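Local coordinates for putative pectin lyase (Geobacillus virus E2, PDB 7CHU), which is a tailspike protein of a thermophilic bacteriophage that probably recognises, and may cleave, polysaccharide on the surface of its host bacterium, at residues Gln407-Val417 and Lys428-Ala439; Thr442-Ala451 and Thr462-Leu471. One frame throughout, in Å; residues are numbered along the deposited sequence.

Both contacts lie in the C-terminal part of the chain, after the stacked parallel strand pairs of the preceding residues, which run on to strand 385-387. Contact 1 comes first in sequence and is complete before contact 2 begins. Their centres are about 11 Å apart. Strands 433-438 and 446-451 are neighbours, so the two contacts join into one antiparallel run in the order 410-415, 433-438, 446-451 and 464-469. The backbones meet, for example, at Gln437 O and Ala447 N, 2.8 Å apart, a probable hydrogen bond. One side of this run faces other subunits of the trimer. Leu413, Ile436 and Phe448 each pack on the same residue of another subunit, so these strands form part of the interface between the three chains.

Contact 1 of 2, residues Gln407-Val417 and Lys428-Ala439; sequences QGGRLALFQNV and KGTNASFGIQIA
Asn416 and the backbone of residues 428-433 close one end of an antiparallel strand pair, 410-415 with 433-438. With CG anti to the backbone N (chi1 -165°), the Asn416 side chain reaches across to the turn at Lys428-Asn431. Asn416 CB lies 3.4 Å from Ala432 O. Asn416 OD1 accepts Lys428 N at 3.0 Å, on a lone pair in the carbonyl plane. Asn416 ND2 donates to Lys428 O at 3.1 Å. Asn416 ND2 also donates to Ala432 O at 2.7 Å, nearly straight (174°) but from above that carbonyl plane. Both acceptors lie in the plane of the Asn416 amide, so the three bonds fix its rotation. The amide thus joins the strand end to the type I turn.

Between the strands, six backbone bonds link Leu411 with Ile438, Leu413 with Ile436, and Gln415 with Phe434. The side chains of Leu413 and Ile436 lie on one face and meet Leu413 and Ile436 of another subunit. On the other face, Phe414 CD1 comes within 3.4 Å of Gly435 CA, obliquely. Ala412 CB lies over one face of the Phe414 ring, toward its rim. Next to Asn416, Ser433 OG is held between Gln426 NE2 and Asn416 O, donating to the latter at 2.7 Å.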
loop_
_atom_site.group_PDB
_atom_site.type_symbol
_atom_site.label_atom_id
_atom_site.label_comp_id
_atom_site.label_asym_id
_atom_site.label_seq_id
_atom_site.Cartn_x
_atom_site.Cartn_y
_atom_site.Cartn_z
ATOM N N GLN A 407 -10.254 -29.062 14.514
ATOM C CA GLN A 407 -9.966 -30.148 15.455
ATOM C C GLN A 407 -10.113 -31.461 14.692
ATOM O O GLN A 407 -11.192 -32.048 14.639
ATOM C CB GLN A 407 -10.874 -30.089 16.684
ATOM C CG GLN A 407 -10.278 -30.788 17.936
ATOM C CD GLN A 407 -10.105 -32.282 17.755
ATOM O OE1 GLN A 407 -11.021 -33.058 18.021
ATOM N NE2 GLN A 407 -8.959 -32.687 17.245
ATOM N N GLY A 408 -9.010 -31.912 14.105
ATOM C CA GLY A 408 -9.011 -33.109 13.288
ATOM C C GLY A 408 -10.085 -33.130 12.223
ATOM O O GLY A 408 -10.740 -34.157 12.031
ATOM N N GLY A 409 -10.299 -32.011 11.542
ATOM C CA GLY A 409 -11.319 -31.932 10.510
ATOM C C GLY A 409 -12.668 -31.445 10.984
ATOM O O GLY A 409 -13.577 -31.291 10.166
ATOM N N ARG A 410 -12.827 -31.200 12.275
ATOM C CA ARG A 410 -14.060 -30.679 12.826
ATOM C C ARG A 410 -13.961 -29.169 13.032
ATOM O O ARG A 410 -12.872 -28.619 13.237
ATOM C CB ARG A 410 -14.372 -31.379 14.149
ATOM C CG ARG A 410 -14.272 -32.936 14.113
ATOM C CD ARG A 410 -14.281 -33.495 15.541
ATOM N NE ARG A 410 -14.152 -34.951 15.587
ATOM C CZ ARG A 410 -12.997 -35.618 15.524
ATOM N NH1 ARG A 410 -11.838 -34.970 15.404
ATOM N NH2 ARG A 410 -13.001 -36.953 15.572
ATOM N N LEU A 411 -15.110 -28.500 12.997
ATOM C CA LEU A 411 -15.174 -27.097 13.414
ATOM C C LEU A 411 -15.294 -27.067 14.932
ATOM O O LEU A 411 -16.206 -27.681 15.500
ATOM C CB LEU A 411 -16.349 -26.374 12.760
ATOM C CG LEU A 411 -16.766 -25.002 13.305
ATOM C CD1 LEU A 411 -15.599 -24.016 13.277
ATOM C CD2 LEU A 411 -17.957 -24.455 12.534
ATOM N N ALA A 412 -14.352 -26.415 15.600
ATOM C CA ALA A 412 -14.290 -26.509 17.053
ATOM C C ALA A 412 -14.209 -25.138 17.715
ATOM O O ALA A 412 -13.532 -24.225 17.218
ATOM C CB ALA A 412 -13.111 -27.370 17.483
ATOM N N LEU A 413 -14.896 -25.020 18.849
ATOM C CA LEU A 413 -14.988 -23.808 19.661
ATOM C C LEU A 413 -14.498 -24.222 21.042
ATOM O O LEU A 413 -15.246 -24.852 21.794
ATOM C CB LEU A 413 -16.417 -23.270 19.706
ATOM C CG LEU A 413 -17.110 -22.870 18.382
ATOM C CD1 LEU A 413 -16.161 -22.059 17.518
ATOM C CD2 LEU A 413 -17.661 -24.050 17.624
ATOM N N PHE A 414 -13.242 -23.899 21.358
ATOM C CA PHE A 414 -12.573 -24.453 22.528
ATOM C C PHE A 414 -12.168 -23.339 23.484
ATOM O O PHE A 414 -11.751 -22.254 23.061
ATOM C CB PHE A 414 -11.304 -25.237 22.140
ATOM C CG PHE A 414 -11.535 -26.671 21.729
ATOM C CD1 PHE A 414 -12.814 -27.204 21.602
ATOM C CD2 PHE A 414 -10.439 -27.479 21.444
ATOM C CE1 PHE A 414 -12.989 -28.545 21.234
ATOM C CE2 PHE A 414 -10.594 -28.819 21.063
ATOM C CZ PHE A 414 -11.874 -29.354 20.959
ATOM N N GLN A 415 -12.242 -23.641 24.779
ATOM C CA GLN A 415 -11.813 -22.737 25.836
ATOM C C GLN A 415 -10.729 -23.430 26.657
ATOM O O GLN A 415 -10.981 -24.475 27.269
ATOM C CB GLN A 415 -13.009 -22.332 26.702
ATOM C CG GLN A 415 -12.660 -21.344 27.798
ATOM C CD GLN A 415 -12.115 -20.017 27.237
ATOM O OE1 GLN A 415 -12.581 -19.532 26.204
ATOM N NE2 GLN A 415 -11.125 -19.437 27.922
ATOM N N ASN A 416 -9.517 -22.872 26.633
ATOM C CA ASN A 416 -8.377 -23.362 27.414
ATOM C C ASN A 416 -7.884 -24.723 26.931
ATOM O O ASN A 416 -7.400 -25.532 27.726
ATOM C CB ASN A 416 -8.677 -23.425 28.919
ATOM C CG ASN A 416 -7.406 -23.578 29.763
ATOM O OD1 ASN A 416 -6.330 -23.089 29.386
ATOM N ND2 ASN A 416 -7.518 -24.291 30.891
ATOM N N VAL A 417 -8.003 -24.989 25.635
ATOM C CA VAL A 417 -7.443 -26.204 25.052
ATOM C C VAL A 417 -7.419 -26.014 23.550
ATOM O O VAL A 417 -8.308 -25.377 22.982
ATOM C CB VAL A 417 -8.255 -27.462 25.446
ATOM C CG1 VAL A 417 -9.709 -27.341 24.926
ATOM C CG2 VAL A 417 -7.597 -28.732 24.884
ATOM N N LYS A 428 -3.445 -22.831 30.239
ATOM C CA LYS A 428 -3.452 -22.444 31.651
ATOM C C LYS A 428 -3.724 -23.679 32.502
ATOM O O LYS A 428 -4.851 -24.186 32.528
ATOM C CB LYS A 428 -4.494 -21.361 31.922
ATOM C CG LYS A 428 -4.532 -20.906 33.386
ATOM C CD LYS A 428 -5.156 -19.529 33.499
ATOM C CE LYS A 428 -4.880 -18.871 34.851
ATOM N NZ LYS A 428 -5.355 -17.460 34.871
ATOM N N GLY A 429 -2.697 -24.142 33.225
ATOM C CA GLY A 429 -2.778 -25.411 33.932
ATOM C C GLY A 429 -3.680 -25.403 35.148
ATOM O O GLY A 429 -4.047 -26.476 35.641
ATOM N N THR A 430 -4.047 -24.226 35.650
ATOM C CA THR A 430 -4.899 -24.152 36.831
ATOM C C THR A 430 -6.380 -24.167 36.498
ATOM O O THR A 430 -7.199 -24.204 37.425
ATOM C CB THR A 430 -4.595 -22.890 37.669
ATOM O OG1 THR A 430 -4.733 -21.716 36.861
ATOM C CG2 THR A 430 -3.183 -22.939 38.257
ATOM N N ASN A 431 -6.749 -24.141 35.210
ATOM C CA ASN A 431 -8.147 -24.105 34.804
ATOM C C ASN A 431 -8.493 -25.361 34.016
ATOM O O ASN A 431 -7.636 -25.948 33.352
ATOM C CB ASN A 431 -8.461 -22.871 33.959
ATOM C CG ASN A 431 -8.248 -21.563 34.724
ATOM O OD1 ASN A 431 -8.149 -21.553 35.948
ATOM N ND2 ASN A 431 -8.158 -20.460 33.993
ATOM N N ALA A 432 -9.758 -25.769 34.103
ATOM C CA ALA A 432 -10.277 -26.843 33.262
ATOM C C ALA A 432 -10.288 -26.413 31.789
ATOM O O ALA A 432 -9.925 -25.287 31.435
ATOM C CB ALA A 432 -11.681 -27.234 33.723
ATOM N N SER A 433 -10.720 -27.326 30.915
ATOM C CA SER A 433 -10.893 -27.036 29.501
ATOM C C SER A 433 -12.252 -27.562 29.067
ATOM O O SER A 433 -12.677 -28.627 29.528
ATOM C CB SER A 433 -9.802 -27.697 28.668
ATOM O OG SER A 433 -8.529 -27.453 29.235
ATOM N N PHE A 434 -12.932 -26.824 28.189
ATOM C CA PHE A 434 -14.210 -27.272 27.642
ATOM C C PHE A 434 -14.299 -26.818 26.198
ATOM O O PHE A 434 -13.670 -25.833 25.811
ATOM C CB PHE A 434 -15.408 -26.732 28.435
ATOM C CG PHE A 434 -15.604 -27.423 29.743
ATOM C CD1 PHE A 434 -16.308 -28.633 29.805
ATOM C CD2 PHE A 434 -15.079 -26.886 30.901
ATOM C CE1 PHE A 434 -16.463 -29.290 31.013
ATOM C CE2 PHE A 434 -15.219 -27.540 32.140
ATOM C CZ PHE A 434 -15.924 -28.725 32.205
ATOM N N GLY A 435 -15.077 -27.553 25.405
ATOM C CA GLY A 435 -15.264 -27.164 24.017
ATOM C C GLY A 435 -16.428 -27.878 23.357
ATOM O O GLY A 435 -17.003 -28.842 23.889
ATOM N N ILE A 436 -16.769 -27.363 22.177
ATOM C CA ILE A 436 -17.691 -27.992 21.235
ATOM C C ILE A 436 -16.925 -28.286 19.953
ATOM O O ILE A 436 -16.164 -27.436 19.470
ATOM C CB ILE A 436 -18.889 -27.079 20.939
ATOM C CG1 ILE A 436 -19.635 -26.719 22.218
ATOM C CG2 ILE A 436 -19.844 -27.731 19.915
ATOM C CD1 ILE A 436 -20.725 -25.663 21.983
ATOM N N GLN A 437 -17.100 -29.486 19.408
ATOM C CA GLN A 437 -16.521 -29.802 18.112
ATOM C C GLN A 437 -17.613 -30.385 17.226
ATOM O O GLN A 437 -18.377 -31.258 17.658
ATOM C CB GLN A 437 -15.326 -30.750 18.242
ATOM C CG GLN A 437 -15.581 -32.051 19.015
ATOM C CD GLN A 437 -14.274 -32.769 19.357
ATOM O OE1 GLN A 437 -13.251 -32.140 19.667
ATOM N NE2 GLN A 437 -14.302 -34.092 19.304
ATOM N N ILE A 438 -17.692 -29.874 15.995
ATOM C CA ILE A 438 -18.774 -30.168 15.057
ATOM C C ILE A 438 -18.186 -30.959 13.893
ATOM O O ILE A 438 -17.379 -30.434 13.124
ATOM C CB ILE A 438 -19.451 -28.876 14.583
ATOM C CG1 ILE A 438 -19.972 -28.080 15.792
ATOM C CG2 ILE A 438 -20.542 -29.153 13.569
ATOM C CD1 ILE A 438 -20.348 -26.645 15.409
ATOM N N ALA A 439 -18.575 -32.231 13.769
ATOM C CA ALA A 439 -17.983 -33.140 12.802
ATOM C C ALA A 439 -18.860 -33.251 11.565
ATOM O O ALA A 439 -19.979 -32.738 11.517
ATOM C CB ALA A 439 -17.773 -34.521 13.430
#

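Contact 2 of 2, residues Thr442-Ala451 and Thr462-Leu471; sequences TVDGVAFVGA and TLTTLLNVTL
A chi1 of 171° swings the Leu467 branch away from its own N and lays it alongside the Phe448 ring. Asn468 instead sets CG beside its backbone N (chi1 -66°), which turns its amide toward the loop before strand 446-451. The two side chains leave opposite faces of the strand pair.

Leu467 CD2 comes within 3.6 Å of Phe448 CD1, and the two side chains point the same way. Val469 CG2 meets the edge of the same ring, 4.3 Å from Phe448 CE1. This face is turned to the other subunits, and Phe448 packs against Phe448 of both.

On the other face, Asn468 ND2 donates to Asp444 O at 2.8 Å, in the carbonyl plane and on a lone pair. Asn468 ND2 also passes 3.5 Å from Ala447 CB. It donates as well to a water that makes a weak bond to Asp444 OD1. Asn468 OD1 is taken by Lys477 NZ, so both ends of this buried amide have partners. The carboxylate of Asp444 is held mainly through OD2, by Asn441 ND2 and in a salt bridge to Arg410. Further along this face, the Val449 and Leu463 side chains cross at a slant, with Val449 CG2 4.1 Å from Leu463 CD1.

Two more waters bridge Thr442 to Thr470 and Leu471. Both donate to Thr442 O; one accepts from Leu471 N, and the other bonds to Thr470 OG1.

The pairing shifts by one residue between Phe448 and Val449. Phe448 O accepts Leu466 N at 2.7 Å, while Phe448 N donates to Leu467 O at 2.9 Å. Leu466 and Leu467 therefore share one opposing residue, and the extra residue sits in strand 464-469. This is a classic beta bulge within an antiparallel beta hairpin.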
loop_
_atom_site.group_PDB
_atom_site.type_symbol
_atom_site.label_atom_id
_atom_site.label_comp_id
_atom_site.label_asym_id
_atom_site.label_seq_id
_atom_site.Cartn_x
_atom_site.Cartn_y
_atom_site.Cartn_z
ATOM N N THR A 442 -21.345 -39.336 11.078
ATOM C CA THR A 442 -22.554 -39.652 11.836
ATOM C C THR A 442 -22.269 -40.197 13.227
ATOM O O THR A 442 -23.184 -40.222 14.060
ATOM C CB THR A 442 -23.389 -40.702 11.093
ATOM O OG1 THR A 442 -22.560 -41.834 10.850
ATOM C CG2 THR A 442 -23.905 -40.159 9.764
ATOM N N VAL A 443 -21.054 -40.688 13.481
ATOM C CA VAL A 443 -20.698 -41.131 14.825
ATOM C C VAL A 443 -20.516 -39.937 15.776
ATOM O O VAL A 443 -20.998 -39.954 16.914
ATOM C CB VAL A 443 -19.431 -42.013 14.764
ATOM C CG1 VAL A 443 -19.089 -42.527 16.142
ATOM C CG2 VAL A 443 -19.638 -43.187 13.822
ATOM N N ASP A 444 -19.817 -38.883 15.336
ATOM C CA ASP A 444 -19.488 -37.762 16.224
ATOM C C ASP A 444 -20.612 -36.738 16.328
ATOM O O ASP A 444 -20.901 -36.240 17.426
ATOM C CB ASP A 444 -18.237 -37.050 15.730
ATOM C CG ASP A 444 -17.011 -37.916 15.782
ATOM O OD1 ASP A 444 -16.966 -38.814 16.652
ATOM O OD2 ASP A 444 -16.088 -37.671 14.964
ATOM N N GLY A 445 -21.208 -36.367 15.191
ATOM C CA GLY A 445 -22.192 -35.302 15.180
ATOM C C GLY A 445 -21.615 -34.051 15.823
ATOM O O GLY A 445 -20.440 -33.705 15.631
ATOM N N VAL A 446 -22.425 -33.402 16.654
ATOM C CA VAL A 446 -21.970 -32.290 17.486
ATOM C C VAL A 446 -21.554 -32.868 18.833
ATOM O O VAL A 446 -22.375 -33.502 19.512
ATOM C CB VAL A 446 -23.079 -31.244 17.665
ATOM C CG1 VAL A 446 -22.572 -30.093 18.534
ATOM C CG2 VAL A 446 -23.586 -30.717 16.281
ATOM N N ALA A 447 -20.286 -32.668 19.219
ATOM C CA ALA A 447 -19.763 -33.244 20.452
ATOM C C ALA A 447 -19.336 -32.164 21.438
ATOM O O ALA A 447 -18.847 -31.097 21.056
ATOM C CB ALA A 447 -18.576 -34.178 20.174
ATOM N N PHE A 448 -19.534 -32.464 22.719
ATOM C CA PHE A 448 -19.135 -31.621 23.838
ATOM C C PHE A 448 -18.026 -32.338 24.594
ATOM O O PHE A 448 -18.157 -33.531 24.899
ATOM C CB PHE A 448 -20.329 -31.365 24.759
ATOM C CG PHE A 448 -21.448 -30.633 24.096
ATOM C CD1 PHE A 448 -22.274 -31.274 23.176
ATOM C CD2 PHE A 448 -21.653 -29.276 24.362
ATOM C CE1 PHE A 448 -23.294 -30.588 22.549
ATOM C CE2 PHE A 448 -22.675 -28.571 23.740
ATOM C CZ PHE A 448 -23.509 -29.236 22.834
ATOM N N VAL A 449 -16.936 -31.621 24.881
ATOM C CA VAL A 449 -15.698 -32.217 25.367
ATOM C C VAL A 449 -15.199 -31.390 26.542
ATOM O O VAL A 449 -15.503 -30.201 26.660
ATOM C CB VAL A 449 -14.607 -32.302 24.266
ATOM C CG1 VAL A 449 -15.000 -33.315 23.187
ATOM C CG2 VAL A 449 -14.355 -30.928 23.635
ATOM N N GLY A 450 -14.453 -32.043 27.437
ATOM C CA GLY A 450 -13.866 -31.337 28.564
ATOM C C GLY A 450 -12.761 -32.118 29.243
ATOM O O GLY A 450 -12.577 -33.316 29.003
ATOM N N ALA A 451 -12.020 -31.415 30.100
ATOM C CA ALA A 451 -10.903 -32.000 30.830
ATOM C C ALA A 451 -10.666 -31.195 32.102
ATOM O O ALA A 451 -10.908 -29.981 32.146
ATOM C CB ALA A 451 -9.630 -32.038 29.977
ATOM N N THR A 462 -6.138 -35.129 28.006
ATOM C CA THR A 462 -7.098 -35.987 27.332
ATOM C C THR A 462 -8.463 -35.326 27.404
ATOM O O THR A 462 -8.878 -34.887 28.478
ATOM C CB THR A 462 -7.139 -37.368 27.991
ATOM O OG1 THR A 462 -5.912 -38.043 27.702
ATOM C CG2 THR A 462 -8.303 -38.200 27.465
ATOM N N LEU A 463 -9.137 -35.217 26.261
ATOM C CA LEU A 463 -10.480 -34.651 26.232
ATOM C C LEU A 463 -11.510 -35.769 26.384
ATOM O O LEU A 463 -11.473 -36.766 25.653
ATOM C CB LEU A 463 -10.714 -33.862 24.943
ATOM C CG LEU A 463 -9.950 -32.532 24.895
ATOM C CD1 LEU A 463 -10.368 -31.726 23.675
ATOM C CD2 LEU A 463 -10.146 -31.724 26.178
ATOM N N THR A 464 -12.397 -35.607 27.363
ATOM C CA THR A 464 -13.485 -36.540 27.629
ATOM C C THR A 464 -14.727 -36.097 26.868
ATOM O O THR A 464 -15.136 -34.937 26.966
ATOM C CB THR A 464 -13.786 -36.584 29.129
ATOM O OG1 THR A 464 -12.604 -36.958 29.833
ATOM C CG2 THR A 464 -14.906 -37.590 29.453
ATOM N N THR A 465 -15.316 -37.006 26.103
ATOM C CA THR A 465 -16.550 -36.676 25.411
ATOM C C THR A 465 -17.695 -36.724 26.413
ATOM O O THR A 465 -17.897 -37.741 27.087
ATOM C CB THR A 465 -16.803 -37.643 24.248
ATOM O OG1 THR A 465 -15.754 -37.530 23.277
ATOM C CG2 THR A 465 -18.129 -37.325 23.564
ATOM N N LEU A 466 -18.445 -35.631 26.514
ATOM C CA LEU A 466 -19.536 -35.551 27.477
ATOM C C LEU A 466 -20.903 -35.810 26.870
ATOM O O LEU A 466 -21.811 -36.259 27.578
ATOM C CB LEU A 466 -19.543 -34.168 28.144
ATOM C CG LEU A 466 -18.173 -33.804 28.713
ATOM C CD1 LEU A 466 -18.086 -32.315 29.122
ATOM C CD2 LEU A 466 -17.884 -34.699 29.885
ATOM N N LEU A 467 -21.066 -35.534 25.580
ATOM C CA LEU A 467 -22.376 -35.513 24.956
ATOM C C LEU A 467 -22.159 -35.483 23.450
ATOM O O LEU A 467 -21.285 -34.759 22.971
ATOM C CB LEU A 467 -23.180 -34.282 25.418
ATOM C CG LEU A 467 -24.507 -33.997 24.700
ATOM C CD1 LEU A 467 -25.497 -35.096 25.075
ATOM C CD2 LEU A 467 -25.081 -32.610 25.035
ATOM N N ASN A 468 -22.919 -36.295 22.716
ATOM C CA ASN A 468 -22.968 -36.233 21.262
ATOM C C ASN A 468 -24.404 -35.966 20.843
ATOM O O ASN A 468 -25.336 -36.574 21.376
ATOM C CB ASN A 468 -22.481 -37.531 20.610
ATOM C CG ASN A 468 -21.017 -37.789 20.843
ATOM O OD1 ASN A 468 -20.650 -38.459 21.810
ATOM N ND2 ASN A 468 -20.167 -37.287 19.945
ATOM N N VAL A 469 -24.590 -35.063 19.900
ATOM C CA VAL A 469 -25.892 -34.834 19.303
ATOM C C VAL A 469 -25.771 -35.317 17.870
ATOM O O VAL A 469 -24.994 -34.755 17.091
ATOM C CB VAL A 469 -26.302 -33.357 19.377
ATOM C CG1 VAL A 469 -27.583 -33.105 18.582
ATOM C CG2 VAL A 469 -26.475 -32.947 20.846
ATOM N N THR A 470 -26.465 -36.400 17.533
ATOM C CA THR A 470 -26.363 -36.949 16.181
ATOM C C THR A 470 -27.747 -37.113 15.553
ATOM O O THR A 470 -28.775 -36.801 16.150
ATOM C CB THR A 470 -25.602 -38.286 16.172
ATOM O OG1 THR A 470 -26.461 -39.360 16.597
ATOM C CG2 THR A 470 -24.374 -38.221 17.063
ATOM N N LEU A 471 -27.753 -37.633 14.324
ATOM C CA LEU A 471 -28.988 -37.830 13.586
ATOM C C LEU A 471 -29.851 -38.913 14.200
ATOM O O LEU A 471 -31.052 -38.953 13.924
ATOM C CB LEU A 471 -28.690 -38.192 12.133
ATOM C CG LEU A 471 -28.258 -37.003 11.265
ATOM C CD1 LEU A 471 -27.497 -37.510 10.048
ATOM C CD2 LEU A 471 -29.449 -36.174 10.847
HETATM O O HOH W 1 -25.819 -39.256 12.940
HETATM O O HOH W 2 -25.030 -41.642 15.513
HETATM O O HOH W 3 -17.240 -37.670 19.763
HETATM O O HOH W 4 -10.514 -35.767 30.235
#